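Local coordinates for protein BA_2500 (Bacillus anthracis, PDB 4GUC) that is of unknown function, a small single-chain beta protein of the DUF5065 family, placed in the E-set clan of immunoglobulin-like beta sandwiches, at residues V54-L59 / F87-T92; V101-M104 / N109-Y112. All coordinates share one frame; numbering follows the deposited sequence.

Interaction 1 (V54-L59 / F87-T92); sequences VKIYQL and FVTPIT
Two sheets of the fold face each other where Val-54 and Ile-56, on strand 53-59 of the larger mixed sheet, pack against Phe-87 and Thr-89 on strand 84-90 of the two-stranded antiparallel sheet. No hydrogen bond joins the two segments; the contact is made by side chains and all four are buried. Val-54 lays its methyl CG2 on the Phe-87 ring, 3.5 Å from the ring centroid and 14° off the normal, a CH-pi contact over the middle of one face. Val-54 CG2 lies nearest CG of Phe-87, also at 3.5 Å. With CG1 anti to the backbone N (chi1 167°), Val-54 has CG2 on the side of its own N, and this is the branch that meets the ring. Sheet-on-sheet packing through every second residue of each strand is consistent with a beta sandwich, as expected for the E-set clan of this family. The Phe-87 side chain also touches Val-42 and Ile-44 of strand 39-45, the antiparallel partner of strand 84-90. Two residues further along each strand the spacing has widened, from 6.9 Å between Val-54 CA and Phe-87 CA to 9.7 Å between Ile-56 CA and Thr-89 CA. Ile-56 spans the gap with an extended chain (chi2 -179°), and its CD1 meets Thr-89 CG2 tip to tip at 3.9 Å. Thr-89 also packs on Lys-73 and Ile-75 of strand 69-76.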
ATOM      1  N   VAL A  54       1.426   5.949   2.945  1.00 10.11           N
ATOM      2  CA  VAL A  54       1.212   4.721   2.179  1.00 10.66           C
ATOM      3  C   VAL A  54       1.827   3.514   2.897  1.00 10.42           C
ATOM      4  O   VAL A  54       2.917   3.610   3.459  1.00 13.10           O
ATOM      5  CB  VAL A  54       1.846   4.821   0.765  1.00 10.80           C
ATOM      6  CG1 VAL A  54       1.914   3.428   0.066  1.00 13.21           C
ATOM      7  CG2 VAL A  54       1.140   5.860  -0.064  1.00 12.33           C
ATOM      8  N   LYS A  55       1.106   2.411   2.956  1.00 10.40           N
ATOM      9  CA  LYS A  55       1.613   1.182   3.497  1.00 10.05           C
ATOM     10  C   LYS A  55       1.561   0.101   2.425  1.00 10.36           C
ATOM     11  O   LYS A  55       0.657   0.094   1.579  1.00 10.87           O
ATOM     12  CB  LYS A  55       0.746   0.694   4.669  1.00 10.72           C
ATOM     13  CG  LYS A  55       0.913   1.432   5.974  1.00 10.46           C
ATOM     14  CD  LYS A  55      -0.059   1.003   7.049  1.00 10.71           C
ATOM     15  CE  LYS A  55       0.159   1.758   8.331  1.00 12.14           C
ATOM     16  NZ  LYS A  55      -0.905   1.303   9.292  1.00 15.59           N
ATOM     17  N   ILE A  56       2.557  -0.778   2.439  1.00  9.85           N
ATOM     18  CA  ILE A  56       2.629  -1.953   1.608  1.00 10.97           C
ATOM     19  C   ILE A  56       2.295  -3.141   2.538  1.00 10.47           C
ATOM     20  O   ILE A  56       2.975  -3.341   3.547  1.00 11.37           O
ATOM     21  CB  ILE A  56       3.993  -2.168   0.929  1.00 12.74           C
ATOM     22  CG1 ILE A  56       4.318  -0.987  -0.012  1.00 14.67           C
ATOM     23  CG2 ILE A  56       3.988  -3.494   0.175  1.00 14.44           C
ATOM     24  CD1 ILE A  56       5.641  -1.100  -0.764  1.00 20.36           C
ATOM     25  N   TYR A  57       1.223  -3.860   2.223  1.00 10.65           N
ATOM     26  CA  TYR A  57       0.818  -5.037   2.960  1.00  9.85           C
ATOM     27  C   TYR A  57       0.961  -6.287   2.102  1.00 11.42           C
ATOM     28  O   TYR A  57       0.762  -6.257   0.887  1.00 11.54           O
ATOM     29  CB  TYR A  57      -0.672  -4.988   3.304  1.00  9.99           C
ATOM     30  CG  TYR A  57      -1.186  -3.905   4.248  1.00 10.15           C
ATOM     31  CD1 TYR A  57      -1.339  -4.161   5.606  1.00 10.60           C
ATOM     32  CD2 TYR A  57      -1.605  -2.666   3.787  1.00 10.56           C
ATOM     33  CE1 TYR A  57      -1.865  -3.208   6.478  1.00 12.21           C
ATOM     34  CE2 TYR A  57      -2.120  -1.712   4.644  1.00 10.46           C
ATOM     35  CZ  TYR A  57      -2.273  -1.986   5.982  1.00 10.61           C
ATOM     36  OH  TYR A  57      -2.831  -1.003   6.756  1.00 11.51           O
ATOM     37  N   GLN A  58       1.284  -7.412   2.740  1.00 10.63           N
ATOM     38  CA  GLN A  58       1.326  -8.686   2.074  1.00 11.40           C
ATOM     39  C   GLN A  58      -0.057  -9.338   2.288  1.00 11.64           C
ATOM     40  O   GLN A  58      -0.660  -9.239   3.359  1.00 12.85           O
ATOM     41  CB  GLN A  58       2.392  -9.601   2.687  1.00 11.86           C
ATOM     42  CG  GLN A  58       2.509 -10.924   1.987  1.00 14.76           C
ATOM     43  CD  GLN A  58       3.406 -11.902   2.723  1.00 20.45           C
ATOM     44  OE1 GLN A  58       2.895 -12.700   3.509  1.00 26.06           O
ATOM     45  NE2 GLN A  58       4.700 -11.756   2.592  1.00 19.49           N
ATOM     46  N   LEU A  59      -0.574  -9.994   1.253  0.50 12.02           N
ATOM     47  CA  LEU A  59      -1.859 -10.690   1.324  0.50 13.78           C
ATOM     48  C   LEU A  59      -1.533 -12.181   1.555  0.50 15.89           C
ATOM     49  O   LEU A  59      -0.985 -12.846   0.653  0.50 17.89           O
ATOM     50  CB  LEU A  59      -2.666 -10.467   0.026  0.50 14.45           C
ATOM     51  CG  LEU A  59      -4.015 -11.196  -0.105  0.50 15.97           C
ATOM     52  CD1 LEU A  59      -4.922 -10.964   1.053  0.50 18.94           C
ATOM     53  CD2 LEU A  59      -4.723 -10.805  -1.388  0.50 15.50           C
ATOM     54  N   PHE A  87       5.917   8.831  -2.605  1.00 11.81           N
ATOM     55  CA  PHE A  87       6.149   7.658  -1.731  1.00 11.64           C
ATOM     56  C   PHE A  87       7.129   6.722  -2.423  1.00 12.41           C
ATOM     57  O   PHE A  87       6.807   6.157  -3.471  1.00 11.87           O
ATOM     58  CB  PHE A  87       4.799   6.991  -1.405  1.00 10.74           C
ATOM     59  CG  PHE A  87       3.787   7.967  -0.802  1.00 10.42           C
ATOM     60  CD1 PHE A  87       3.794   8.259   0.565  1.00 10.04           C
ATOM     61  CD2 PHE A  87       2.895   8.649  -1.594  1.00 11.96           C
ATOM     62  CE1 PHE A  87       2.933   9.169   1.092  1.00 10.98           C
ATOM     63  CE2 PHE A  87       2.016   9.582  -1.041  1.00 11.31           C
ATOM     64  CZ  PHE A  87       2.029   9.848   0.290  1.00 12.58           C
ATOM     65  N   VAL A  88       8.309   6.585  -1.822  1.00 12.76           N
ATOM     66  CA  VAL A  88       9.397   5.816  -2.410  1.00 15.55           C
ATOM     67  C   VAL A  88      10.008   4.808  -1.451  1.00 14.97           C
ATOM     68  O   VAL A  88      10.322   5.153  -0.305  1.00 16.77           O
ATOM     69  CB  VAL A  88      10.561   6.812  -2.805  1.00 17.46           C
ATOM     70  CG1 VAL A  88      11.698   6.065  -3.506  1.00 19.19           C
ATOM     71  CG2 VAL A  88      10.056   7.921  -3.714  1.00 21.09           C
ATOM     72  N   THR A  89      10.145   3.555  -1.873  1.00 14.67           N
ATOM     73  CA  THR A  89      10.798   2.590  -0.996  1.00 15.91           C
ATOM     74  C   THR A  89      11.405   1.469  -1.863  1.00 15.78           C
ATOM     75  O   THR A  89      10.794   1.067  -2.850  1.00 16.07           O
ATOM     76  CB  THR A  89       9.822   2.043   0.089  1.00 15.56           C
ATOM     77  OG1 THR A  89      10.551   1.560   1.212  1.00 18.09           O
ATOM     78  CG2 THR A  89       8.921   0.941  -0.443  1.00 16.72           C
ATOM     79  N   PRO A  90      12.612   0.958  -1.503  1.00 15.95           N
ATOM     80  CA  PRO A  90      13.208  -0.112  -2.289  1.00 16.94           C
ATOM     81  C   PRO A  90      12.573  -1.475  -2.051  1.00 17.15           C
ATOM     82  O   PRO A  90      12.191  -1.794  -0.910  1.00 17.65           O
ATOM     83  CB  PRO A  90      14.664  -0.152  -1.790  1.00 17.91           C
ATOM     84  CG  PRO A  90      14.601   0.386  -0.426  1.00 19.15           C
ATOM     85  CD  PRO A  90      13.481   1.399  -0.405  1.00 18.15           C
ATOM     86  N   ILE A  91      12.450  -2.272  -3.114  1.00 16.75           N
ATOM     87  CA  ILE A  91      11.927  -3.630  -2.972  1.00 17.30           C
ATOM     88  C   ILE A  91      13.151  -4.537  -2.709  1.00 18.18           C
ATOM     89  O   ILE A  91      13.881  -4.949  -3.634  1.00 19.91           O
ATOM     90  CB  ILE A  91      11.117  -4.090  -4.187  1.00 17.41           C
ATOM     91  CG1 ILE A  91       9.974  -3.113  -4.458  1.00 17.26           C
ATOM     92  CG2 ILE A  91      10.568  -5.504  -3.966  1.00 19.07           C
ATOM     93  CD1 ILE A  91       9.015  -2.915  -3.321  1.00 17.68           C
ATOM     94  N   THR A  92      13.368  -4.822  -1.432  1.00 19.06           N
ATOM     95  CA  THR A  92      14.477  -5.649  -0.977  1.00 20.20           C
ATOM     96  C   THR A  92      14.012  -7.092  -0.781  1.00 20.04           C
ATOM     97  O   THR A  92      12.836  -7.403  -0.969  1.00 18.78           O
ATOM     98  CB  THR A  92      14.986  -5.132   0.382  1.00 21.15           C
ATOM     99  OG1 THR A  92      13.951  -5.315   1.362  1.00 21.62           O
ATOM    100  CG2 THR A  92      15.359  -3.654   0.292  1.00 22.41           C
TER

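Interaction 2 (V101-M104 / N109-Y112); sequences VAVM and NYYY
The backbone N of Met-104, a selenomethionine here, gives the shortest bond of the pair, 2.8 Å to Tyr-111 O, with the N donor lying 36° out of the carbonyl plane. The return bond, from Tyr-111 N to Met-104 O at 2.9 Å, does lie in the carbonyl plane. Tyr-111 O also receives a CA-H...O contact from Val-103 CA at 3.3 Å. On one face, the Met-104 side chain runs extended as far as CG-SE, where rotation about that bond (chi3 69°) turns CE toward the Tyr-111 ring, 3.7 Å from Tyr-111 CD2 in an oblique approach. A bound glycerol, probably from crystallisation, lies near Tyr-111. The other face carries Val-101, Val-103, Tyr-110 and Tyr-112: Val-101 CG2 comes to the edge of the Tyr-112 ring, near its plane, 4.1 Å from Tyr-112 CD1, and Val-103 CG1 meets Tyr-110 CD1 obliquely at 4.2 Å. Helix 16-22 packs on this face, and its His-20 ND1 is hydrogen-bonded to Tyr-112 OH. The non-hydrogen-bonded pair Val-103 and Tyr-112 sits beside the hydrogen-bonded pair Met-104 and Tyr-111, the alternation of antiparallel strands, here the consecutive strands 98-106 and 109-119 of a beta hairpin.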
ATOM      1  N   VAL A 101      -0.190  -5.365  -1.645  1.00  9.50           N
ATOM      2  CA  VAL A 101      -1.070  -4.267  -2.043  1.00  9.77           C
ATOM      3  C   VAL A 101      -0.614  -3.001  -1.375  1.00  9.28           C
ATOM      4  O   VAL A 101      -0.145  -3.032  -0.234  1.00 10.14           O
ATOM      5  CB  VAL A 101      -2.583  -4.522  -1.729  1.00 10.68           C
ATOM      6  CG1 VAL A 101      -2.837  -4.737  -0.258  1.00 11.06           C
ATOM      7  CG2 VAL A 101      -3.479  -3.393  -2.295  1.00 11.67           C
ATOM      8  N   ALA A 102      -0.677  -1.878  -2.103  1.00  9.90           N
ATOM      9  CA  ALA A 102      -0.318  -0.574  -1.567  1.00 10.90           C
ATOM     10  C   ALA A 102      -1.614   0.158  -1.229  1.00 10.39           C
ATOM     11  O   ALA A 102      -2.537   0.245  -2.057  1.00 10.94           O
ATOM     12  CB  ALA A 102       0.525   0.243  -2.549  1.00 11.25           C
ATOM     13  N   VAL A 103      -1.670   0.693  -0.010  1.00  9.97           N
ATOM     14  CA  VAL A 103      -2.830   1.400   0.496  1.00  9.04           C
ATOM     15  C   VAL A 103      -2.420   2.767   1.011  1.00 10.76           C
ATOM     16  O   VAL A 103      -1.393   2.882   1.681  1.00 10.73           O
ATOM     17  CB  VAL A 103      -3.487   0.606   1.679  1.00 10.09           C
ATOM     18  CG1 VAL A 103      -4.680   1.322   2.278  1.00 11.20           C
ATOM     19  CG2 VAL A 103      -3.872  -0.803   1.209  1.00 10.25           C
HETATM   20  N   MSE A 104      -3.202   3.800   0.698  1.00  9.22           N
HETATM   21  CA  MSE A 104      -2.968   5.134   1.188  1.00  9.53           C
HETATM   22  C   MSE A 104      -4.089   5.584   2.097  1.00 10.21           C
HETATM   23  O   MSE A 104      -5.279   5.405   1.763  1.00 10.87           O
HETATM   24  CB  MSE A 104      -2.823   6.147   0.052  1.00 10.61           C
HETATM   25  CG  MSE A 104      -2.464   7.571   0.549  1.00  9.81           C
HETATM   26 SE   MSE A 104      -2.162   8.911  -0.782  1.00 14.19          SE
HETATM   27  CE  MSE A 104      -3.952   9.078  -1.423  1.00 13.72           C
ATOM     28  N   ASN A 109     -10.194   8.755   4.802  1.00 16.23           N
ATOM     29  CA  ASN A 109     -10.429   7.959   3.604  1.00 14.78           C
ATOM     30  C   ASN A 109      -9.261   7.076   3.216  1.00 13.37           C
ATOM     31  O   ASN A 109      -8.103   7.362   3.524  1.00 12.62           O
ATOM     32  CB  ASN A 109     -10.772   8.921   2.456  1.00 16.95           C
ATOM     33  CG  ASN A 109     -12.047   9.733   2.728  1.00 20.51           C
ATOM     34  OD1 ASN A 109     -13.014   9.231   3.315  1.00 25.27           O
ATOM     35  ND2 ASN A 109     -12.031  10.996   2.339  1.00 23.68           N
ATOM     36  N   TYR A 110      -9.571   6.013   2.492  1.00 11.58           N
ATOM     37  CA  TYR A 110      -8.585   5.054   2.047  1.00 11.51           C
ATOM     38  C   TYR A 110      -8.626   4.839   0.544  1.00 11.94           C
ATOM     39  O   TYR A 110      -9.701   4.832  -0.054  1.00 13.73           O
ATOM     40  CB  TYR A 110      -8.767   3.714   2.740  1.00 12.13           C
ATOM     41  CG  TYR A 110      -8.499   3.776   4.230  1.00 12.48           C
ATOM     42  CD1 TYR A 110      -7.235   3.566   4.737  1.00 11.96           C
ATOM     43  CD2 TYR A 110      -9.513   4.033   5.125  1.00 12.44           C
ATOM     44  CE1 TYR A 110      -7.003   3.590   6.097  1.00 12.98           C
ATOM     45  CE2 TYR A 110      -9.283   4.096   6.470  1.00 13.51           C
ATOM     46  CZ  TYR A 110      -8.001   3.882   6.949  1.00 12.39           C
ATOM     47  OH  TYR A 110      -7.751   3.889   8.315  1.00 16.21           O
ATOM     48  N   TYR A 111      -7.439   4.628  -0.013  1.00 11.00           N
ATOM     49  CA  TYR A 111      -7.186   4.403  -1.439  1.00 11.29           C
ATOM     50  C   TYR A 111      -6.266   3.225  -1.642  1.00 10.91           C
ATOM     51  O   TYR A 111      -5.500   2.897  -0.713  1.00 11.33           O
ATOM     52  CB  TYR A 111      -6.529   5.654  -2.034  1.00 12.35           C
ATOM     53  CG  TYR A 111      -7.367   6.892  -1.794  1.00 13.69           C
ATOM     54  CD1 TYR A 111      -8.314   7.289  -2.713  1.00 17.94           C
ATOM     55  CD2 TYR A 111      -7.245   7.631  -0.617  1.00 15.25           C
ATOM     56  CE1 TYR A 111      -9.145   8.414  -2.467  1.00 19.55           C
ATOM     57  CE2 TYR A 111      -8.048   8.736  -0.367  1.00 17.73           C
ATOM     58  CZ  TYR A 111      -8.976   9.127  -1.291  1.00 19.66           C
ATOM     59  OH  TYR A 111      -9.763  10.247  -1.023  1.00 25.41           O
ATOM     60  N   TYR A 112      -6.346   2.526  -2.770  1.00  9.81           N
ATOM     61  CA  TYR A 112      -5.451   1.389  -2.985  1.00 10.39           C
ATOM     62  C   TYR A 112      -5.153   1.248  -4.461  1.00 11.35           C
ATOM     63  O   TYR A 112      -5.839   1.850  -5.286  1.00 11.91           O
ATOM     64  CB  TYR A 112      -6.030   0.111  -2.366  1.00 10.73           C
ATOM     65  CG  TYR A 112      -7.165  -0.516  -3.118  1.00 10.44           C
ATOM     66  CD1 TYR A 112      -7.111  -1.852  -3.564  1.00 11.52           C
ATOM     67  CD2 TYR A 112      -8.309   0.213  -3.428  1.00 13.71           C
ATOM     68  CE1 TYR A 112      -8.163  -2.412  -4.294  1.00 11.69           C
ATOM     69  CE2 TYR A 112      -9.345  -0.351  -4.131  1.00 14.92           C
ATOM     70  CZ  TYR A 112      -9.264  -1.650  -4.588  1.00 12.13           C
ATOM     71  OH  TYR A 112     -10.335  -2.154  -5.292  1.00 15.69           O
TER

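Overall arrangement
The centres of interactions 1 and 2 are 11 Å apart, and the two come in series along the chain: 54-59 and 87-92 first, then 101-104 and 109-112. Strands 53-59 and 98-106 are antiparallel neighbours in the larger sheet, probably hydrogen-bonded from Lys-55 N to Val-103 O and from Val-101 N to Tyr-57 O. Strand 109-119 extends the same sheet on the other side of 98-106, and interaction 2 is that pairing, while interaction 1 joins the sheet to the smaller one. Val-54 and Ile-56 turn to the small sheet, whereas Tyr-57 packs on Val-103. Around these strands the larger sheet is thus packed on both faces, by the small sheet and by helix 16-22.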